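Local atomic coordinates of polyhedrin (Antheraea mylitta cypovirus 4, PDB entry 5A9C), a protein that probably builds the crystalline matrix of cypovirus occlusion bodies, the polyhedra, assembling as three-chain units into microcrystals within which virus particles are embedded. Residues M38-F43 against V148-R153; V57-L62 against T171-C176; S85-I90 against H131-V136. One frame throughout, in Å; residues are numbered along the deposited sequence.

Contact 1 (M38-F43 against V148-R153)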
loop_
_atom_site.group_PDB
_atom_site.type_symbol
_atom_site.label_atom_id
_atom_site.label_comp_id
_atom_site.label_asym_id
_atom_site.label_seq_id
_atom_site.Cartn_x
_atom_site.Cartn_y
_atom_site.Cartn_z
ATOM N N MET A 38 12.458 12.153 3.085
ATOM C CA MET A 38 13.168 11.991 1.826
ATOM C C MET A 38 12.191 12.287 0.699
ATOM O O MET A 38 10.978 12.315 0.912
ATOM C CB MET A 38 13.731 10.573 1.695
ATOM C CG MET A 38 14.944 10.304 2.574
ATOM S SD MET A 38 15.358 8.551 2.664
ATOM C CE MET A 38 13.982 7.952 3.640
ATOM N N ARG A 39 12.711 12.524 -0.498
ATOM C CA ARG A 39 11.843 12.846 -1.617
ATOM C C ARG A 39 12.338 12.202 -2.895
ATOM O O ARG A 39 13.454 12.462 -3.348
ATOM C CB ARG A 39 11.728 14.361 -1.797
ATOM C CG ARG A 39 10.594 14.782 -2.721
ATOM C CD ARG A 39 10.339 16.272 -2.613
ATOM N NE ARG A 39 9.110 16.671 -3.291
ATOM C CZ ARG A 39 8.526 17.853 -3.129
ATOM N NH1 ARG A 39 9.056 18.749 -2.306
ATOM N NH2 ARG A 39 7.408 18.139 -3.782
ATOM N N VAL A 40 11.499 11.349 -3.469
ATOM C CA VAL A 40 11.812 10.709 -4.737
ATOM C C VAL A 40 10.745 11.092 -5.743
ATOM O O VAL A 40 9.550 11.022 -5.451
ATOM C CB VAL A 40 11.876 9.177 -4.599
ATOM C CG1 VAL A 40 12.008 8.523 -5.968
ATOM C CG2 VAL A 40 13.041 8.781 -3.714
ATOM N N VAL A 41 11.178 11.525 -6.919
ATOM C CA VAL A 41 10.245 11.911 -7.962
ATOM C C VAL A 41 10.561 11.191 -9.260
ATOM O O VAL A 41 11.715 11.142 -9.695
ATOM C CB VAL A 41 10.266 13.428 -8.209
ATOM C CG1 VAL A 41 9.196 13.809 -9.225
ATOM C CG2 VAL A 41 10.063 14.185 -6.896
ATOM N N VAL A 42 9.526 10.627 -9.872
ATOM C CA VAL A 42 9.650 10.008 -11.179
ATOM C C VAL A 42 8.984 10.917 -12.207
ATOM O O VAL A 42 7.763 11.084 -12.203
ATOM C CB VAL A 42 8.987 8.618 -11.209
ATOM C CG1 VAL A 42 9.161 7.973 -12.582
ATOM C CG2 VAL A 42 9.567 7.727 -10.117
ATOM N N PHE A 43 9.794 11.521 -13.071
ATOM C CA PHE A 43 9.289 12.421 -14.103
ATOM C C PHE A 43 9.132 11.660 -15.408
ATOM O O PHE A 43 10.124 11.238 -15.993
ATOM C CB PHE A 43 10.274 13.568 -14.350
ATOM C CG PHE A 43 10.444 14.503 -13.191
ATOM C CD1 PHE A 43 9.545 15.534 -12.979
ATOM C CD2 PHE A 43 11.531 14.380 -12.337
ATOM C CE1 PHE A 43 9.712 16.411 -11.925
ATOM C CE2 PHE A 43 11.703 15.252 -11.282
ATOM C CZ PHE A 43 10.794 16.273 -11.078
ATOM N N VAL A 148 11.093 1.426 -8.316
ATOM C CA VAL A 148 12.099 2.222 -7.619
ATOM C C VAL A 148 12.204 1.803 -6.158
ATOM O O VAL A 148 11.193 1.543 -5.502
ATOM C CB VAL A 148 11.788 3.730 -7.684
ATOM C CG1 VAL A 148 12.884 4.534 -6.991
ATOM C CG2 VAL A 148 11.627 4.179 -9.131
ATOM N N LEU A 149 13.433 1.730 -5.661
ATOM C CA LEU A 149 13.683 1.491 -4.245
ATOM C C LEU A 149 14.621 2.550 -3.680
ATOM O O LEU A 149 15.695 2.797 -4.225
ATOM C CB LEU A 149 14.295 0.108 -4.024
ATOM C CG LEU A 149 14.797 -0.145 -2.598
ATOM C CD1 LEU A 149 13.644 -0.136 -1.609
ATOM C CD2 LEU A 149 15.560 -1.455 -2.512
ATOM N N ALA A 150 14.210 3.172 -2.583
ATOM C CA ALA A 150 15.066 4.121 -1.882
ATOM C C ALA A 150 14.916 3.925 -0.379
ATOM O O ALA A 150 13.802 3.838 0.134
ATOM C CB ALA A 150 14.725 5.546 -2.278
ATOM N N THR A 151 16.042 3.843 0.323
ATOM C CA THR A 151 16.018 3.621 1.763
ATOM C C THR A 151 16.894 4.624 2.499
ATOM O O THR A 151 17.913 5.077 1.975
ATOM C CB THR A 151 16.472 2.191 2.125
ATOM O OG1 THR A 151 17.756 1.933 1.542
ATOM C CG2 THR A 151 15.474 1.165 1.606
ATOM N N ALA A 152 16.484 4.966 3.717
ATOM C CA ALA A 152 17.237 5.890 4.553
ATOM C C ALA A 152 18.585 5.290 4.919
ATOM O O ALA A 152 18.680 4.105 5.243
ATOM C CB ALA A 152 16.451 6.227 5.809
ATOM N N ARG A 153 19.624 6.116 4.871
ATOM C CA ARG A 153 20.973 5.681 5.196
ATOM C C ARG A 153 21.076 5.263 6.661
ATOM O O ARG A 153 20.773 6.042 7.565
ATOM C CB ARG A 153 21.975 6.796 4.880
ATOM C CG ARG A 153 23.431 6.382 4.971
ATOM C CD ARG A 153 24.360 7.513 4.539
ATOM N NE ARG A 153 24.261 7.807 3.111
ATOM C CZ ARG A 153 23.633 8.864 2.601
ATOM N NH1 ARG A 153 23.043 9.743 3.400
ATOM N NH2 ARG A 153 23.600 9.046 1.290
#
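Met38, Val40 and Val42 lie nearest Ala152, Ala150 and Val148 in register, where strands 38-43 and 148-151 run nearly antiparallel, at 167°, with their axes 9.0 Å apart. No backbone hydrogen bond joins them; side chains carry the contact, as expected where strands of two different sheets lie face to face. Val148 receives two valines, one on each methyl: its CG1 lies 4.2 Å from Val40 CG1, and its CG2 meets CG2 of Val42. Valine suits this place because its beta-branched chain fits the extended backbone and offers two methyls to separate neighbours. The second methyl of Val40, CG2, reaches the lone CB of Ala150 at 3.9 Å. Here and at Ala152 the small alanines let the backbones come closer: the CA atoms of Val40 and Ala150 are 7.9 Å apart, whereas those of Val42 and Val148 are 8.9 Å apart. At the far end the flexible Met38 bridges the gap. Its chain bends at the last torsion (chi3 -70°), which puts CE 3.7 Å from Ala152 CB, while SD rests near Ala152 CA at 3.8 Å. Strand 38-45 belongs to the six-stranded antiparallel sheet, between strands 51-58 and 81-87, and strand 145-151 to the three-stranded one, so the contact is part of the core of a beta sandwich. Phe86 from strand 81-87 touches both Val148 and Ala150, and Leu62 and Leu66 from strand 61-66 meet Val40 and Val42.

Contact 2 (V57-L62 against T171-C176)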
loop_
_atom_site.group_PDB
_atom_site.type_symbol
_atom_site.label_atom_id
_atom_site.label_comp_id
_atom_site.label_asym_id
_atom_site.label_seq_id
_atom_site.Cartn_x
_atom_site.Cartn_y
_atom_site.Cartn_z
ATOM N N VAL A 57 7.035 11.700 -0.966
ATOM C CA VAL A 57 7.769 12.071 0.237
ATOM C C VAL A 57 7.532 11.015 1.312
ATOM O O VAL A 57 6.414 10.526 1.476
ATOM C CB VAL A 57 7.411 13.483 0.745
ATOM C CG1 VAL A 57 7.743 14.519 -0.319
ATOM C CG2 VAL A 57 5.942 13.571 1.131
ATOM N N PHE A 58 8.595 10.665 2.028
ATOM C CA PHE A 58 8.584 9.524 2.941
ATOM C C PHE A 58 9.788 9.602 3.871
ATOM O O PHE A 58 10.853 10.063 3.466
ATOM C CB PHE A 58 8.659 8.225 2.138
ATOM C CG PHE A 58 9.906 8.107 1.303
ATOM C CD1 PHE A 58 10.016 8.790 0.101
ATOM C CD2 PHE A 58 10.970 7.333 1.727
ATOM C CE1 PHE A 58 11.163 8.693 -0.666
ATOM C CE2 PHE A 58 12.120 7.229 0.964
ATOM C CZ PHE A 58 12.214 7.911 -0.237
ATOM N N PRO A 59 9.627 9.143 5.120
ATOM C CA PRO A 59 10.683 9.269 6.132
ATOM C C PRO A 59 11.691 8.117 6.214
ATOM O O PRO A 59 12.807 8.348 6.680
ATOM C CB PRO A 59 9.893 9.348 7.437
ATOM C CG PRO A 59 8.681 8.525 7.170
ATOM C CD PRO A 59 8.336 8.753 5.713
ATOM N N ASP A 60 11.324 6.912 5.785
ATOM C CA ASP A 60 12.186 5.753 6.026
ATOM C C ASP A 60 12.549 4.947 4.781
ATOM O O ASP A 60 13.724 4.655 4.543
ATOM C CB ASP A 60 11.558 4.837 7.078
ATOM C CG ASP A 60 11.476 5.495 8.441
ATOM O OD1 ASP A 60 12.533 5.909 8.963
ATOM O OD2 ASP A 60 10.358 5.596 8.985
ATOM N N TYR A 61 11.545 4.570 3.998
ATOM C CA TYR A 61 11.790 3.794 2.790
ATOM C C TYR A 61 10.657 3.951 1.789
ATOM O O TYR A 61 9.518 4.253 2.150
ATOM C CB TYR A 61 11.998 2.311 3.121
ATOM C CG TYR A 61 10.797 1.664 3.769
ATOM C CD1 TYR A 61 9.800 1.074 2.999
ATOM C CD2 TYR A 61 10.652 1.654 5.149
ATOM C CE1 TYR A 61 8.694 0.491 3.590
ATOM C CE2 TYR A 61 9.550 1.072 5.749
ATOM C CZ TYR A 61 8.574 0.493 4.964
ATOM O OH TYR A 61 7.477 -0.087 5.560
ATOM N N LEU A 62 10.984 3.743 0.522
ATOM C CA LEU A 62 10.007 3.849 -0.543
ATOM C C LEU A 62 10.154 2.684 -1.510
ATOM O O LEU A 62 11.240 2.438 -2.034
ATOM C CB LEU A 62 10.186 5.171 -1.293
ATOM C CG LEU A 62 9.343 5.358 -2.556
ATOM C CD1 LEU A 62 7.868 5.517 -2.210
ATOM C CD2 LEU A 62 9.839 6.556 -3.352
ATOM N N THR A 171 5.776 1.572 11.292
ATOM C CA THR A 171 4.564 2.331 11.588
ATOM C C THR A 171 4.727 3.823 11.310
ATOM O O THR A 171 3.744 4.540 11.124
ATOM C CB THR A 171 4.135 2.139 13.055
ATOM O OG1 THR A 171 5.165 2.627 13.925
ATOM C CG2 THR A 171 3.896 0.669 13.348
ATOM N N ASN A 172 5.972 4.284 11.282
ATOM C CA ASN A 172 6.272 5.699 11.086
ATOM C C ASN A 172 6.332 6.086 9.612
ATOM O O ASN A 172 6.231 7.264 9.261
ATOM C CB ASN A 172 7.600 6.042 11.764
ATOM C CG ASN A 172 8.015 7.478 11.548
ATOM O OD1 ASN A 172 8.699 7.800 10.576
ATOM N ND2 ASN A 172 7.612 8.353 12.461
ATOM N N ASN A 173 6.494 5.088 8.751
ATOM C CA ASN A 173 6.719 5.338 7.332
ATOM C C ASN A 173 5.442 5.512 6.508
ATOM O O ASN A 173 4.940 4.559 5.910
ATOM C CB ASN A 173 7.597 4.237 6.732
ATOM C CG ASN A 173 8.037 4.551 5.318
ATOM O OD1 ASN A 173 8.830 5.464 5.091
ATOM N ND2 ASN A 173 7.525 3.792 4.358
ATOM N N ILE A 174 4.926 6.738 6.477
ATOM C CA ILE A 174 3.774 7.062 5.645
ATOM C C ILE A 174 4.236 7.713 4.348
ATOM O O ILE A 174 4.673 8.866 4.345
ATOM C CB ILE A 174 2.795 8.018 6.367
ATOM C CG1 ILE A 174 2.203 7.347 7.609
ATOM C CG2 ILE A 174 1.693 8.469 5.422
ATOM C CD1 ILE A 174 1.202 8.218 8.352
ATOM N N VAL A 175 4.149 6.968 3.250
ATOM C CA VAL A 175 4.512 7.490 1.940
ATOM C C VAL A 175 3.401 8.387 1.400
ATOM O O VAL A 175 2.243 7.976 1.315
ATOM C CB VAL A 175 4.789 6.356 0.930
ATOM C CG1 VAL A 175 5.065 6.930 -0.454
ATOM C CG2 VAL A 175 5.957 5.499 1.400
ATOM N N CYS A 176 3.760 9.616 1.043
ATOM C CA CYS A 176 2.786 10.575 0.542
ATOM C C CYS A 176 3.026 10.878 -0.931
ATOM O O CYS A 176 3.896 11.681 -1.269
ATOM C CB CYS A 176 2.848 11.864 1.358
ATOM S SG CYS A 176 2.616 11.608 3.119
#
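Val175 wedges its two methyls between the residues that flank a tight turn of the chain. CG2 lies 3.9 Å from Phe58 CB, and CG1 meets Leu62 CD1 at 3.6 Å, the side chains of Val175 and Leu62 crossing at about a right angle. Beside Val175, Val57 CG2 packs on Cys176 CB at 3.5 Å, where the slim cysteine allows close approach. Further out the Tyr61 ring carries the amide of Asn173 stacked on one face: the planes are 21° apart, and ND2 sits 3.4 Å above the ring centre. Asparagine suits this place because its amide can both accept and donate. Chi1 of -171° sets CG anti to the backbone N; the amide beyond it meets the turn backbone, where OD1 accepts from Asp60 N at 3.0 Å and Tyr61 N at 3.1 Å, both from the same face of its plane, and ND2 donates to Tyr61 O at 3.0 Å. Three bonds thus fix the amide's rotation. Outside the segments, Asp60 OD1 forms a salt bridge with Arg160, and Asn173 O accepts from Lys63 of the second subunit. Asn173, the first residue beyond helix 165-172, centres an inverse gamma turn. Its amide thus holds the turn between strands 51-58 and 61-66, and strand 176-182 then begins at the sheet's edge with an antiparallel hydrogen-bonded pair: Cys176 N bonds to Val57 O at 2.8 Å, and Val57 N bonds back to Cys176 O.

Contact 3 (S85-I90 against H131-V136); sequences SFNGNI and HLSRAV
Asn87 and Ser133 meet through a short hydrogen bond, in which Ser133 OG donates to Asn87 OD1 at 2.6 Å. They form a non-hydrogen-bonded pair of the antiparallel ladder, whose close backbones bring short polar side chains within reach of each other. Next to them Phe86 and Arg134 form the hydrogen-bonded pair, with Phe86 N to Arg134 O at 2.8 Å and Arg134 N to Phe86 O at 2.9 Å. Ser133 CA adds a CA-H...O contact of 3.2 Å to Phe86 O. Past the strand end Gly88 N still bonds to Leu132 O at 2.8 Å. Gly88 has a positive phi of 121°, at which a beta carbon would crowd the carbonyl oxygen of Asn87, and glycine suits the place for that reason. A water then joins the departing chains, donating to Gly88 O and to His131 O, 2.9 Å from each.

The asparagine amide is held by several partners. Its ND2 donates to Ser85 OG at 2.8 Å, nearly in the amide plane, and also reaches Arg39 O on the adjoining strand; OD1 accepts from Ala198 N as well. Ser85 OG bonds to Ala198 O, and Ser133 OG to Ser210 OG. On the other face the Arg134 guanidinium makes a cation-pi contact with Trp92.

The two faces of the ladder therefore differ in chemistry. Phe86 turns its ring into the apolar interior, and a large apolar ring suits a place between the sheets. On the face of Ser85, Asn87 and Ser133, buried polar groups satisfy one another and the backbone of Ala198, which is consistent with a directional, hydrogen-bonded face opposite the apolar one.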
loop_
_atom_site.group_PDB
_atom_site.type_symbol
_atom_site.label_atom_id
_atom_site.label_comp_id
_atom_site.label_asym_id
_atom_site.label_seq_id
_atom_site.Cartn_x
_atom_site.Cartn_y
_atom_site.Cartn_z
ATOM N N SER A 85 14.425 11.069 -9.730
ATOM C CA SER A 85 15.139 11.997 -8.864
ATOM C C SER A 85 15.138 11.495 -7.423
ATOM O O SER A 85 14.079 11.343 -6.819
ATOM C CB SER A 85 14.484 13.377 -8.939
ATOM O OG SER A 85 15.099 14.296 -8.052
ATOM N N PHE A 86 16.328 11.233 -6.883
ATOM C CA PHE A 86 16.480 10.760 -5.505
ATOM C C PHE A 86 16.987 11.897 -4.623
ATOM O O PHE A 86 18.015 12.500 -4.922
ATOM C CB PHE A 86 17.508 9.624 -5.437
ATOM C CG PHE A 86 17.085 8.353 -6.122
ATOM C CD1 PHE A 86 17.324 8.163 -7.473
ATOM C CD2 PHE A 86 16.493 7.327 -5.401
ATOM C CE1 PHE A 86 16.952 6.983 -8.102
ATOM C CE2 PHE A 86 16.121 6.145 -6.018
ATOM C CZ PHE A 86 16.352 5.971 -7.372
ATOM N N ASN A 87 16.293 12.182 -3.526
ATOM C CA ASN A 87 16.703 13.289 -2.666
ATOM C C ASN A 87 16.576 12.991 -1.175
ATOM O O ASN A 87 15.557 12.468 -0.718
ATOM C CB ASN A 87 15.922 14.562 -3.018
ATOM C CG ASN A 87 15.916 14.851 -4.510
ATOM O OD1 ASN A 87 16.754 15.598 -5.017
ATOM N ND2 ASN A 87 14.971 14.251 -5.221
ATOM N N GLY A 88 17.622 13.331 -0.427
ATOM C CA GLY A 88 17.631 13.156 1.014
ATOM C C GLY A 88 18.752 12.259 1.502
ATOM O O GLY A 88 19.701 11.963 0.771
ATOM N N ASN A 89 18.633 11.823 2.751
ATOM C CA ASN A 89 19.617 10.947 3.370
ATOM C C ASN A 89 19.445 9.505 2.902
ATOM O O ASN A 89 19.217 8.595 3.701
ATOM C CB ASN A 89 19.499 11.029 4.894
ATOM C CG ASN A 89 20.577 10.242 5.607
ATOM O OD1 ASN A 89 21.661 10.021 5.069
ATOM N ND2 ASN A 89 20.286 9.817 6.831
ATOM N N ILE A 90 19.551 9.307 1.594
ATOM C CA ILE A 90 19.339 7.997 1.000
ATOM C C ILE A 90 20.618 7.167 0.976
ATOM O O ILE A 90 21.704 7.687 0.724
ATOM C CB ILE A 90 18.768 8.128 -0.425
ATOM C CG1 ILE A 90 17.395 8.808 -0.372
ATOM C CG2 ILE A 90 18.677 6.764 -1.100
ATOM C CD1 ILE A 90 16.753 9.022 -1.727
ATOM N N HIS A 131 25.130 16.917 -2.680
ATOM C CA HIS A 131 25.362 15.940 -1.621
ATOM C C HIS A 131 24.054 15.255 -1.219
ATOM O O HIS A 131 24.055 14.127 -0.732
ATOM C CB HIS A 131 26.074 16.574 -0.416
ATOM C CG HIS A 131 25.257 17.593 0.317
ATOM N ND1 HIS A 131 24.390 17.260 1.337
ATOM C CD2 HIS A 131 25.185 18.940 0.189
ATOM C CE1 HIS A 131 23.815 18.356 1.800
ATOM N NE2 HIS A 131 24.279 19.389 1.118
ATOM N N LEU A 132 22.937 15.935 -1.458
ATOM C CA LEU A 132 21.626 15.423 -1.074
ATOM C C LEU A 132 20.888 14.703 -2.199
ATOM O O LEU A 132 19.853 14.083 -1.962
ATOM C CB LEU A 132 20.747 16.566 -0.557
ATOM C CG LEU A 132 20.977 17.035 0.883
ATOM C CD1 LEU A 132 20.275 18.357 1.136
ATOM C CD2 LEU A 132 20.512 15.975 1.874
ATOM N N SER A 133 21.407 14.776 -3.420
ATOM C CA SER A 133 20.607 14.370 -4.573
ATOM C C SER A 133 21.334 13.540 -5.626
ATOM O O SER A 133 22.509 13.766 -5.914
ATOM C CB SER A 133 20.005 15.607 -5.244
ATOM O OG SER A 133 19.176 16.330 -4.353
ATOM N N ARG A 134 20.610 12.580 -6.199
ATOM C CA ARG A 134 21.052 11.861 -7.390
ATOM C C ARG A 134 19.914 11.843 -8.411
ATOM O O ARG A 134 18.744 11.941 -8.046
ATOM C CB ARG A 134 21.451 10.422 -7.048
ATOM C CG ARG A 134 22.512 10.284 -5.975
ATOM C CD ARG A 134 23.854 10.800 -6.446
ATOM N NE ARG A 134 24.934 10.364 -5.568
ATOM C CZ ARG A 134 25.327 11.015 -4.477
ATOM N NH1 ARG A 134 24.724 12.142 -4.113
ATOM N NH2 ARG A 134 26.324 10.534 -3.746
ATOM N N ALA A 135 20.251 11.720 -9.690
ATOM C CA ALA A 135 19.225 11.615 -10.721
ATOM C C ALA A 135 19.691 10.717 -11.859
ATOM O O ALA A 135 20.880 10.655 -12.169
ATOM C CB ALA A 135 18.841 12.993 -11.242
ATOM N N VAL A 136 18.751 10.015 -12.479
ATOM C CA VAL A 136 19.093 9.121 -13.573
ATOM C C VAL A 136 17.991 9.139 -14.615
ATOM O O VAL A 136 16.806 9.171 -14.277
ATOM C CB VAL A 136 19.316 7.671 -13.072
ATOM C CG1 VAL A 136 18.058 7.135 -12.413
ATOM C CG2 VAL A 136 19.748 6.767 -14.218
HETATM O O HOH W 1 22.563 12.096 0.679
#

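How the contacts relate
The centres of contacts 1 and 3 are about 7 Å apart, those of contacts 1 and 2 about 10 Å, and those of contacts 2 and 3 about 16 Å, with nearest atoms of the last two about 5 Å apart. Along the chain contact 3 is nested inside the loops closed by the other two, whose segments alternate. The six-stranded sheet runs through all three. Contact 1 spans from it to the three-stranded sheet, where strand 145-151 neighbours strand 61-66 of contact 2. Sequence-distant parts are thereby tied into one sandwich, and each contact also touches the second subunit of the three-chain assembly, so the sheet core lies close to the subunit boundary.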